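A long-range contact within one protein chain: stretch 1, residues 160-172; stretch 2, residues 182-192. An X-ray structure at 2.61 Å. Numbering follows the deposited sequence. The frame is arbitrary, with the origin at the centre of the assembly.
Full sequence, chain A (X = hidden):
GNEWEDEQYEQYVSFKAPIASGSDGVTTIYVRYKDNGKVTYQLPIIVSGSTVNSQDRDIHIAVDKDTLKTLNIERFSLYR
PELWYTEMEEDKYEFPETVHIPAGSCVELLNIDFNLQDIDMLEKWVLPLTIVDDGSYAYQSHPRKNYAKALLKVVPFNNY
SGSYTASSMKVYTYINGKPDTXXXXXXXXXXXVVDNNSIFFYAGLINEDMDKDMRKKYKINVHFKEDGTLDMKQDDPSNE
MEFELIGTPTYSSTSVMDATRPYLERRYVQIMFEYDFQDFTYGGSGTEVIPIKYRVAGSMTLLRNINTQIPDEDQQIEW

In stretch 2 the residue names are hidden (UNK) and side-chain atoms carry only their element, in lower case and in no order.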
ATOM      1  N   TYR A 160       9.281 -17.206   4.267  1.00 33.59           N
ATOM      2  CA  TYR A 160       9.317 -18.641   4.150  1.00 34.00           C
ATOM      3  C   TYR A 160       8.154 -19.340   4.843  1.00 34.68           C
ATOM      4  O   TYR A 160       8.146 -20.551   4.944  1.00 36.21           O
ATOM      5  CB  TYR A 160      10.634 -19.158   4.729  1.00 33.47           C
ATOM      6  CG  TYR A 160      11.871 -18.436   4.210  1.00 39.01           C
ATOM      7  CD1 TYR A 160      12.343 -18.665   2.933  1.00 45.11           C
ATOM      8  CD2 TYR A 160      12.560 -17.523   5.005  1.00 47.71           C
ATOM      9  CE1 TYR A 160      13.480 -17.997   2.444  1.00 44.43           C
ATOM     10  CE2 TYR A 160      13.695 -16.846   4.521  1.00 43.66           C
ATOM     11  CZ  TYR A 160      14.147 -17.105   3.243  1.00 44.85           C
ATOM     12  OH  TYR A 160      15.257 -16.473   2.761  1.00 44.94           O
ATOM     13  N   SER A 161       7.149 -18.581   5.260  1.00 36.59           N
ATOM     14  CA  SER A 161       6.065 -19.125   6.104  1.00 37.52           C
ATOM     15  C   SER A 161       4.752 -19.168   5.385  1.00 38.45           C
ATOM     16  O   SER A 161       4.534 -18.433   4.441  1.00 41.26           O
ATOM     17  CB  SER A 161       5.903 -18.280   7.381  1.00 39.89           C
ATOM     18  OG  SER A 161       5.470 -16.944   7.080  1.00 38.58           O
ATOM     19  N   GLY A 162       3.844 -19.995   5.888  1.00 38.97           N
ATOM     20  CA  GLY A 162       2.521 -20.121   5.309  1.00 36.75           C
ATOM     21  C   GLY A 162       2.182 -21.556   5.026  1.00 37.60           C
ATOM     22  O   GLY A 162       2.697 -22.466   5.676  1.00 36.69           O
ATOM     23  N   SER A 163       1.334 -21.765   4.030  1.00 39.99           N
ATOM     24  CA  SER A 163       0.821 -23.098   3.723  1.00 40.46           C
ATOM     25  C   SER A 163       1.568 -23.697   2.537  1.00 41.82           C
ATOM     26  O   SER A 163       1.412 -23.250   1.401  1.00 43.65           O
ATOM     27  CB  SER A 163      -0.685 -23.026   3.436  1.00 36.72           C
ATOM     28  OG  SER A 163      -1.255 -24.317   3.327  1.00 43.44           O
ATOM     29  N   TYR A 164       2.411 -24.686   2.817  1.00 41.35           N
ATOM     30  CA  TYR A 164       3.183 -25.358   1.774  1.00 39.02           C
ATOM     31  C   TYR A 164       2.365 -26.475   1.116  1.00 39.10           C
ATOM     32  O   TYR A 164       1.734 -27.297   1.814  1.00 40.68           O
ATOM     33  CB  TYR A 164       4.454 -25.971   2.369  1.00 37.44           C
ATOM     34  CG  TYR A 164       5.598 -24.993   2.605  1.00 38.07           C
ATOM     35  CD1 TYR A 164       5.566 -24.095   3.653  1.00 32.54           C
ATOM     36  CD2 TYR A 164       6.742 -25.037   1.825  1.00 36.76           C
ATOM     37  CE1 TYR A 164       6.631 -23.228   3.889  1.00 33.03           C
ATOM     38  CE2 TYR A 164       7.812 -24.189   2.064  1.00 30.77           C
ATOM     39  CZ  TYR A 164       7.749 -23.287   3.086  1.00 36.39           C
ATOM     40  OH  TYR A 164       8.823 -22.441   3.317  1.00 35.20           O
ATOM     41  N   THR A 165       2.372 -26.513  -0.216  1.00 34.64           N
ATOM     42  CA  THR A 165       1.810 -27.647  -0.934  1.00 34.31           C
ATOM     43  C   THR A 165       2.671 -28.849  -0.614  1.00 34.76           C
ATOM     44  O   THR A 165       3.884 -28.767  -0.695  1.00 36.23           O
ATOM     45  CB  THR A 165       1.821 -27.418  -2.411  1.00 33.39           C
ATOM     46  OG1 THR A 165       0.944 -26.318  -2.728  1.00 37.15           O
ATOM     47  CG2 THR A 165       1.365 -28.688  -3.151  1.00 30.78           C
ATOM     48  N   ALA A 166       2.048 -29.963  -0.219  1.00 35.81           N
ATOM     49  CA  ALA A 166       2.820 -31.134   0.276  1.00 37.38           C
ATOM     50  C   ALA A 166       2.530 -32.406  -0.465  1.00 38.92           C
ATOM     51  O   ALA A 166       2.782 -33.495   0.060  1.00 40.31           O
ATOM     52  CB  ALA A 166       2.570 -31.338   1.761  1.00 34.69           C
ATOM     53  N   SER A 167       2.080 -32.285  -1.716  1.00 39.52           N
ATOM     54  CA  SER A 167       1.695 -33.456  -2.508  1.00 39.70           C
ATOM     55  C   SER A 167       2.875 -34.329  -2.898  1.00 41.91           C
ATOM     56  O   SER A 167       2.686 -35.487  -3.255  1.00 42.80           O
ATOM     57  CB  SER A 167       0.918 -33.032  -3.769  1.00 40.10           C
ATOM     58  OG  SER A 167       1.616 -32.053  -4.513  1.00 40.12           O
ATOM     59  N   SER A 168       4.092 -33.778  -2.847  1.00 43.78           N
ATOM     60  CA  SER A 168       5.295 -34.557  -3.211  1.00 46.07           C
ATOM     61  C   SER A 168       6.033 -35.082  -1.995  1.00 44.84           C
ATOM     62  O   SER A 168       7.143 -35.605  -2.122  1.00 46.17           O
ATOM     63  CB  SER A 168       6.251 -33.719  -4.063  1.00 46.32           C
ATOM     64  OG  SER A 168       5.799 -33.633  -5.392  1.00 51.28           O
HETATM   65  N   MSE A 169       5.445 -34.911  -0.811  1.00 42.89           N
HETATM   66  CA  MSE A 169       6.064 -35.411   0.424  1.00 41.52           C
HETATM   67  C   MSE A 169       5.479 -36.756   0.753  1.00 40.24           C
HETATM   68  O   MSE A 169       4.271 -36.876   1.004  1.00 41.93           O
HETATM   69  CB  MSE A 169       5.833 -34.451   1.594  1.00 39.83           C
HETATM   70  CG  MSE A 169       6.519 -34.906   2.876  1.00 43.10           C
HETATM   71 SE   MSE A 169       6.093 -33.835   4.387  0.75 40.30          SE
HETATM   72  CE  MSE A 169       4.255 -34.434   4.603  1.00 31.38           C
ATOM     73  N   LYS A 170       6.319 -37.771   0.746  1.00 38.85           N
ATOM     74  CA  LYS A 170       5.874 -39.124   1.019  1.00 39.36           C
ATOM     75  C   LYS A 170       6.253 -39.552   2.425  1.00 39.18           C
ATOM     76  O   LYS A 170       7.363 -39.259   2.907  1.00 40.89           O
ATOM     77  CB  LYS A 170       6.461 -40.089   0.002  1.00 41.38           C
ATOM     78  CG  LYS A 170       5.901 -39.923  -1.432  1.00 43.80           C
ATOM     79  CD  LYS A 170       6.346 -41.071  -2.310  1.00 50.84           C
ATOM     80  CE  LYS A 170       5.602 -41.106  -3.622  1.00 56.85           C
ATOM     81  NZ  LYS A 170       5.746 -42.451  -4.273  1.00 61.40           N
ATOM     82  N   VAL A 171       5.338 -40.247   3.085  1.00 37.57           N
ATOM     83  CA  VAL A 171       5.576 -40.725   4.427  1.00 36.55           C
ATOM     84  C   VAL A 171       5.416 -42.245   4.500  1.00 37.24           C
ATOM     85  O   VAL A 171       4.321 -42.785   4.339  1.00 39.30           O
ATOM     86  CB  VAL A 171       4.651 -40.054   5.389  1.00 36.73           C
ATOM     87  CG1 VAL A 171       4.852 -40.606   6.787  1.00 37.36           C
ATOM     88  CG2 VAL A 171       4.888 -38.523   5.358  1.00 32.43           C
ATOM     89  N   TYR A 172       6.525 -42.926   4.698  1.00 38.88           N
ATOM     90  CA  TYR A 172       6.542 -44.387   4.736  1.00 37.77           C
ATOM     91  C   TYR A 172       6.574 -44.891   6.166  1.00 37.96           C
ATOM     92  O   TYR A 172       7.330 -44.386   6.987  1.00 37.76           O
ATOM     93  CB  TYR A 172       7.775 -44.912   4.017  1.00 37.48           C
ATOM     94  CG  TYR A 172       7.958 -44.407   2.593  1.00 40.66           C
ATOM     95  CD1 TYR A 172       8.647 -43.224   2.338  1.00 40.07           C
ATOM     96  CD2 TYR A 172       7.510 -45.158   1.500  1.00 40.28           C
ATOM     97  CE1 TYR A 172       8.867 -42.785   1.036  1.00 43.16           C
ATOM     98  CE2 TYR A 172       7.713 -44.720   0.198  1.00 47.76           C
ATOM     99  CZ  TYR A 172       8.395 -43.530  -0.026  1.00 48.33           C
ATOM    100  OH  TYR A 172       8.597 -43.087  -1.308  1.00 58.72           O
ATOM    101  N   UNK A 182       4.652 -48.812   0.355  1.00 60.31           N
ATOM    102  CA  UNK A 182       3.478 -47.917   0.300  1.00 59.20           C
ATOM    103  C   UNK A 182       3.735 -46.660   1.093  1.00 58.15           C
ATOM    104  O   UNK A 182       4.270 -46.720   2.195  1.00 60.37           O
ATOM    105  n   UNK A 182       1.661 -50.975   0.619  1.00 58.27           N
ATOM    106  c   UNK A 182       2.227 -48.607   0.887  1.00 60.01           C
ATOM    107  o   UNK A 182       1.319 -49.577  -1.128  1.00 63.36           O
ATOM    108  c   UNK A 182       1.719 -49.770   0.024  1.00 63.00           C
ATOM    109  N   UNK A 183       3.293 -45.528   0.575  1.00 55.50           N
ATOM    110  CA  UNK A 183       3.492 -44.264   1.255  1.00 51.82           C
ATOM    111  C   UNK A 183       2.206 -43.502   1.333  1.00 49.98           C
ATOM    112  O   UNK A 183       1.342 -43.617   0.453  1.00 47.66           O
ATOM    113  c   UNK A 183       4.540 -43.440   0.540  1.00 51.04           C
ATOM    114  N   UNK A 184       2.076 -42.719   2.399  1.00 47.98           N
ATOM    115  CA  UNK A 184       0.938 -41.859   2.601  1.00 46.84           C
ATOM    116  C   UNK A 184       1.328 -40.420   2.271  1.00 46.37           C
ATOM    117  O   UNK A 184       2.515 -40.056   2.325  1.00 44.61           O
ATOM    118  c   UNK A 184      -0.569 -43.499   5.823  1.00 57.44           C
ATOM    119  n   UNK A 184      -0.201 -42.386   6.699  1.00 63.63           N
ATOM    120  c   UNK A 184       0.471 -41.953   4.043  1.00 46.86           C
ATOM    121  n   UNK A 184      -0.200 -43.664   8.623  1.00 79.44           N
ATOM    122  n   UNK A 184       0.386 -41.438   8.713  1.00 72.55           N
ATOM    123  c   UNK A 184      -0.503 -43.125   4.320  1.00 54.89           C
ATOM    124  c   UNK A 184       0.001 -42.497   8.008  1.00 71.29           C
ATOM    125  N   UNK A 185       0.334 -39.607   1.905  1.00 44.83           N
ATOM    126  CA  UNK A 185       0.565 -38.193   1.600  1.00 40.75           C
ATOM    127  C   UNK A 185      -0.631 -37.366   2.007  1.00 40.71           C
ATOM    128  O   UNK A 185      -1.740 -37.888   2.163  1.00 40.81           O
ATOM    129  c   UNK A 185       0.800 -37.961   0.092  1.00 40.06           C
ATOM    130  c   UNK A 185       1.865 -38.849  -0.419  1.00 40.07           C
ATOM    131  o   UNK A 185      -0.404 -38.221  -0.630  1.00 41.95           O
ATOM    132  N   UNK A 186      -0.403 -36.076   2.199  1.00 40.14           N
ATOM    133  CA  UNK A 186      -1.488 -35.117   2.413  1.00 39.39           C
ATOM    134  C   UNK A 186      -1.272 -33.952   1.461  1.00 38.49           C
ATOM    135  O   UNK A 186      -0.230 -33.841   0.852  1.00 36.78           O
ATOM    136  o   UNK A 186      -2.762 -33.903   4.066  1.00 36.78           O
ATOM    137  c   UNK A 186      -0.366 -33.684   4.136  1.00 31.84           C
ATOM    138  c   UNK A 186      -1.535 -34.605   3.852  1.00 39.72           C
ATOM    139  N   UNK A 187      -2.249 -33.090   1.330  1.00 39.35           N
ATOM    140  CA  UNK A 187      -2.164 -32.059   0.314  1.00 41.73           C
ATOM    141  C   UNK A 187      -1.393 -30.791   0.756  1.00 38.19           C
ATOM    142  O   UNK A 187      -0.872 -30.087  -0.074  1.00 37.42           O
ATOM    143  o   UNK A 187      -4.117 -31.100   1.992  1.00 50.15           O
ATOM    144  o   UNK A 187      -5.769 -31.223   0.513  1.00 62.97           O
ATOM    145  c   UNK A 187      -3.569 -31.710  -0.246  1.00 43.21           C
ATOM    146  c   UNK A 187      -4.549 -31.309   0.829  1.00 52.14           C
ATOM    147  N   UNK A 188      -1.272 -30.552   2.059  1.00 37.63           N
ATOM    148  CA  UNK A 188      -0.591 -29.336   2.539  1.00 37.93           C
ATOM    149  C   UNK A 188      -0.085 -29.453   3.988  1.00 37.19           C
ATOM    150  O   UNK A 188      -0.624 -30.218   4.780  1.00 38.37           O
ATOM    151  c   UNK A 188      -2.663 -28.191   3.506  1.00 43.69           C
ATOM    152  c   UNK A 188      -1.540 -28.146   2.451  1.00 36.85           C
ATOM    153  c   UNK A 188      -3.741 -27.131   3.252  1.00 51.67           C
ATOM    154  c   UNK A 188      -4.920 -27.273   4.237  1.00 53.20           C
ATOM    155  n   UNK A 188      -6.006 -26.301   3.917  1.00 57.88           N
ATOM    156  N   UNK A 189       0.919 -28.639   4.325  1.00 34.58           N
ATOM    157  CA  UNK A 189       1.440 -28.553   5.684  1.00 34.67           C
ATOM    158  C   UNK A 189       1.749 -27.104   5.991  1.00 37.89           C
ATOM    159  O   UNK A 189       2.212 -26.361   5.117  1.00 41.36           O
ATOM    160  c   UNK A 189       1.705 -32.092   9.095  1.00 34.28           C
ATOM    161  n   UNK A 189       2.364 -32.139  10.234  1.00 38.42           N
ATOM    162  n   UNK A 189       0.465 -32.541   9.041  1.00 36.22           N
ATOM    163  c   UNK A 189       1.645 -31.518   6.695  1.00 35.88           C
ATOM    164  c   UNK A 189       2.720 -29.382   5.840  1.00 36.52           C
ATOM    165  n   UNK A 189       2.284 -31.587   8.011  1.00 36.96           N
ATOM    166  c   UNK A 189       2.558 -30.896   5.638  1.00 31.74           C
ATOM    167  N   UNK A 190       1.525 -26.696   7.231  1.00 37.08           N
ATOM    168  CA  UNK A 190       1.723 -25.322   7.606  1.00 36.28           C
ATOM    169  C   UNK A 190       3.089 -25.103   8.206  1.00 35.90           C
ATOM    170  O   UNK A 190       3.509 -25.826   9.109  1.00 35.63           O
ATOM    171  c   UNK A 190       0.800 -23.353   8.878  1.00 36.58           C
ATOM    172  o   UNK A 190      -0.636 -25.159   8.093  1.00 43.31           O
ATOM    173  c   UNK A 190       0.672 -24.868   8.608  1.00 40.57           C
ATOM    174  N   UNK A 191       3.807 -24.124   7.658  1.00 36.02           N
ATOM    175  CA  UNK A 191       5.088 -23.695   8.205  1.00 33.94           C
ATOM    176  C   UNK A 191       4.880 -22.423   9.002  1.00 34.83           C
ATOM    177  O   UNK A 191       4.428 -21.409   8.457  1.00 34.51           O
ATOM    178  N   UNK A 192       5.190 -22.485  10.296  1.00 35.00           N
ATOM    179  CA  UNK A 192       4.930 -21.380  11.223  1.00 35.75           C
ATOM    180  C   UNK A 192       6.189 -20.584  11.490  1.00 33.44           C
ATOM    181  O   UNK A 192       7.260 -21.133  11.528  1.00 38.01           O
ATOM    182  c   UNK A 192       4.395 -21.927  12.549  1.00 37.51           C
ATOM    183  c   UNK A 192       1.888 -22.315  12.652  1.00 41.05           C
ATOM    184  c   UNK A 192       3.288 -24.183  12.138  1.00 41.66           C
ATOM    185  c   UNK A 192       2.156 -25.028  12.056  1.00 41.43           C
ATOM    186  c   UNK A 192       0.894 -24.508  12.278  1.00 50.36           C
ATOM    187  o   UNK A 192      -0.206 -25.331  12.209  1.00 50.69           O
ATOM    188  c   UNK A 192       0.737 -23.154  12.569  1.00 50.59           C
ATOM    189  c   UNK A 192       3.163 -22.820  12.426  1.00 39.30           C
TER
HETATM  190  O   HOH W   1       2.373 -35.324   2.100  1.00 42.12           O

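Position 182 carries four side-chain atoms, two carbons with the second bearing one oxygen and one nitrogen. Its CA-to-CB bond points away from stretch 1, and the backbone O lies 3.7 Å from Tyr 172 CD2. A carboxamide on a single methylene is Asn 182.

Position 183 has a single side-chain carbon, CB, which sits over one face of the Tyr 172 ring, 3.8 Å from its centroid and 3.4 Å from Tyr 172 CE2. This CH-pi contact belongs to Ala 183.

At position 184 three carbons lead to a nitrogen and then to a carbon carrying two more nitrogens, a guanidinium. The backbone pairs with Val 171 in both directions: Val 171 N donates to the O of 184 at 2.9 Å, and the N of 184 to Val 171 O at 3.0 Å. The residue is Arg 184.

Position 185 branches at its first carbon into one oxygen and one carbon. The branch carbon approaches the backbone O of Met 169, a selenomethionine, to 3.4 Å. The residue is Thr 185, and that carbon is CG2.

Position 186 repeats that branching. Its backbone O lies 3.1 Å from Ala 166 O, two acceptors that cannot bond directly. Water 1 instead accepts from the N of 186 at 2.9 Å and lies within donating reach of Ala 166 O (2.8 Å) and Met 169 O (2.7 Å). This is Thr 186.

Position 187 has two carbons, the second bearing two oxygens, and its CA-to-CB bond points away from stretch 1. The backbone O accepts from Ala 166 N at 2.9 Å. This carboxylate is Asp 187.

Position 188 shows four carbons in a row ending in nitrogen. A chain carbon lies 3.8 Å from Ser 163 OG, and the backbone CA lies 3.2 Å from Tyr 164 O in a CA-H...O contact. The residue is Lys 188, and that carbon is CD.

Position 189 again has three carbons, a nitrogen and a carbon with two nitrogens. A chain carbon packs 3.9 Å from Ala 166 CB. This second guanidinium is Arg 189; the carbon is CG, and the terminal nitrogens are bonded elsewhere in the structure.

Position 190 has one carbon bearing an oxygen and a carbon, and lies beside Ser 163 on the face shared with Thr 165. It is Thr 190.

Position 191 has no side-chain atoms. An ideal CB would fall only 3.3 Å from Tyr 164 CE1, so the ring occupies the space a side chain would need. This is Gly 191.

Position 192 bears one carbon and a six-carbon ring with an oxygen; its CA-to-CB bond points away from stretch 1. It is Tyr 192.

The contact consists of two antiparallel ladders. One pairs Gly 162 with Gly 191 and Tyr 164 with Arg 189 through reciprocal backbone hydrogen bonds; the other centres on Val 171 and Arg 184. Between them the register shifts by two residues; the type I turn from Ala 166 to Met 169 lies in this gap, bridged by water 1.

Stretch 2, residues 182-192: NARTTDKRTGY
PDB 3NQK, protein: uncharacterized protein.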